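PDB 5L92: cytochrome P450 from Bacillus megaterium, which binds heme and steroids such as corticosterone and probably acts as a monooxygenase, hydroxylating its substrates with molecular oxygen. Local coordinates for residues Ile64-Arg69 and Asn86-Lys91. Residues are numbered along the deposited sequence; the frame is centred on the assembly and turned at random.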
loop_
_atom_site.group_PDB
_atom_site.type_symbol
_atom_site.label_atom_id
_atom_site.label_comp_id
_atom_site.label_asym_id
_atom_site.label_seq_id
_atom_site.Cartn_x
_atom_site.Cartn_y
_atom_site.Cartn_z
ATOM N N ILE A 64 21.095 5.276 9.000
ATOM C CA ILE A 64 21.893 5.523 7.810
ATOM C C ILE A 64 21.018 5.886 6.624
ATOM O O ILE A 64 21.292 6.874 5.935
ATOM C CB ILE A 64 22.798 4.314 7.492
ATOM C CG1 ILE A 64 23.823 4.154 8.620
ATOM C CG2 ILE A 64 23.493 4.495 6.157
ATOM C CD1 ILE A 64 24.798 3.003 8.415
ATOM N N PHE A 65 19.908 5.167 6.431
ATOM C CA PHE A 65 19.032 5.354 5.285
ATOM C C PHE A 65 17.797 6.059 5.815
ATOM O O PHE A 65 16.902 5.441 6.402
ATOM C CB PHE A 65 18.736 4.021 4.585
ATOM C CG PHE A 65 19.949 3.382 4.007
ATOM C CD1 PHE A 65 20.443 3.775 2.775
ATOM C CD2 PHE A 65 20.608 2.396 4.695
ATOM C CE1 PHE A 65 21.588 3.191 2.255
ATOM C CE2 PHE A 65 21.724 1.797 4.172
ATOM C CZ PHE A 65 22.215 2.200 2.947
ATOM N N SER A 66 17.765 7.367 5.602
ATOM C CA SER A 66 16.770 8.237 6.207
ATOM C C SER A 66 15.445 8.154 5.472
ATOM O O SER A 66 15.408 7.998 4.250
ATOM C CB SER A 66 17.285 9.689 6.185
ATOM O OG SER A 66 16.357 10.575 6.763
ATOM N N SER A 67 14.393 8.383 6.229
ATOM C CA SER A 67 13.064 8.477 5.733
ATOM C C SER A 67 12.593 9.958 5.668
ATOM O O SER A 67 11.503 10.245 5.250
ATOM C CB SER A 67 12.121 7.661 6.572
ATOM O OG SER A 67 12.257 6.295 6.403
ATOM N N ASP A 68 13.444 10.879 6.094
ATOM C CA ASP A 68 13.142 12.297 6.049
ATOM C C ASP A 68 13.277 12.793 4.624
ATOM O O ASP A 68 14.334 12.861 4.078
ATOM C CB ASP A 68 14.056 13.071 6.971
ATOM C CG ASP A 68 13.471 14.398 7.416
ATOM O OD1 ASP A 68 12.576 14.461 8.280
ATOM O OD2 ASP A 68 13.940 15.398 6.886
ATOM N N ARG A 69 12.167 13.096 4.019
ATOM C CA ARG A 69 12.161 13.541 2.650
ATOM C C ARG A 69 11.942 15.038 2.649
ATOM O O ARG A 69 10.882 15.533 2.957
ATOM C CB ARG A 69 11.099 12.804 1.830
ATOM C CG ARG A 69 10.624 11.469 2.381
ATOM C CD ARG A 69 10.815 10.327 1.404
ATOM N NE ARG A 69 11.223 9.081 2.036
ATOM C CZ ARG A 69 10.437 8.342 2.787
ATOM N NH1 ARG A 69 9.217 8.703 3.040
ATOM N NH2 ARG A 69 10.881 7.260 3.304
ATOM N N ASN A 86 7.519 9.710 7.244
ATOM C CA ASN A 86 8.531 10.660 6.777
ATOM C C ASN A 86 9.372 11.251 7.908
ATOM O O ASN A 86 10.011 12.287 7.713
ATOM C CB ASN A 86 7.885 11.807 5.993
ATOM C CG ASN A 86 7.258 11.354 4.696
ATOM O OD1 ASN A 86 7.856 10.575 3.946
ATOM N ND2 ASN A 86 6.028 11.821 4.426
ATOM N N ILE A 87 9.428 10.603 9.074
ATOM C CA ILE A 87 10.229 11.112 10.174
ATOM C C ILE A 87 11.138 10.015 10.702
ATOM O O ILE A 87 10.808 8.824 10.649
ATOM C CB ILE A 87 9.338 11.697 11.287
ATOM C CG1 ILE A 87 8.323 10.664 11.748
ATOM C CG2 ILE A 87 8.635 12.957 10.758
ATOM C CD1 ILE A 87 7.519 11.063 12.976
ATOM N N ASP A 88 12.299 10.432 11.188
ATOM C CA ASP A 88 13.368 9.592 11.700
ATOM C C ASP A 88 13.314 9.539 13.207
ATOM O O ASP A 88 12.618 10.330 13.846
ATOM C CB ASP A 88 14.735 10.140 11.258
ATOM C CG ASP A 88 15.091 9.791 9.813
ATOM O OD1 ASP A 88 14.494 8.847 9.238
ATOM O OD2 ASP A 88 15.997 10.453 9.247
ATOM N N PRO A 89 14.069 8.625 13.828
ATOM C CA PRO A 89 14.161 8.656 15.286
ATOM C C PRO A 89 14.867 9.934 15.761
ATOM O O PRO A 89 15.656 10.513 14.995
ATOM C CB PRO A 89 14.993 7.416 15.621
ATOM C CG PRO A 89 15.016 6.584 14.376
ATOM C CD PRO A 89 14.886 7.546 13.246
ATOM N N PRO A 90 14.620 10.362 17.012
ATOM C CA PRO A 90 13.750 9.814 18.069
ATOM C C PRO A 90 12.276 10.225 17.979
ATOM O O PRO A 90 11.452 9.659 18.684
ATOM C CB PRO A 90 14.382 10.384 19.354
ATOM C CG PRO A 90 14.967 11.671 18.926
ATOM C CD PRO A 90 15.483 11.445 17.527
ATOM N N LYS A 91 11.962 11.202 17.123
ATOM C CA LYS A 91 10.585 11.632 16.915
ATOM C C LYS A 91 9.686 10.500 16.391
ATOM O O LYS A 91 8.474 10.479 16.677
ATOM C CB LYS A 91 10.602 12.822 15.954
ATOM C CG LYS A 91 9.280 13.552 15.683
ATOM C CD LYS A 91 8.613 14.055 16.974
ATOM C CE LYS A 91 7.537 15.116 16.686
ATOM N NZ LYS A 91 6.661 15.415 17.863
#
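S66 and D88 meet through two first torsions: S66 holds OG anti to its own backbone N (chi1 -180°), while D88 has CG anti to its carbonyl carbon and beside its backbone N (chi1 -79°). The D88 carboxylate meets the end of strand 65-66, where it takes two hydrogen bonds, one on each oxygen. The hydroxyl OG of S66 donates to OD2 of D88 over 2.5 Å, and the backbone N of S67 donates to OD1 of D88 over 3.0 Å, nearly straight at 170°. Both donors arrive on the syn side and only slightly out of the carboxylate plane. S66 OG works twice, because it also accepts from the backbone N of D68 at 3.0 Å, closing an ST turn where the chain leaves the strand.

Further on, the backbones run close enough for two CA-H...O contacts, N86 CA to S67 O at 3.4 Å and D68 CA to N86 O at 3.5 Å. The R69 chain is bent at chi2 and chi3, and S67 O lies over the centre of one face of its guanidinium, 3.3 Å above the plane. The side chain crosses that of N86 at about a right angle, and N86 OD1 sits at the guanidinium edge, 2.5 Å from R69 NH1, which makes a weak hydrogen bond to I85 O. The amide ND2 of N86 is tied to L80 O, and R69 NH2 makes a weak hydrogen bond to H293 O, close to the like charge of R294.

The contact thus fastens the edge strand of the P450 five-stranded sheet to the loop entering helix 91-97, and R69 reaches toward the heme and a bound malonic acid, probably from the crystallisation liquor. Gripped at both oxygens, the D88 carboxylate has its rotation fixed, and these two donors would be expected to stabilise its negative charge.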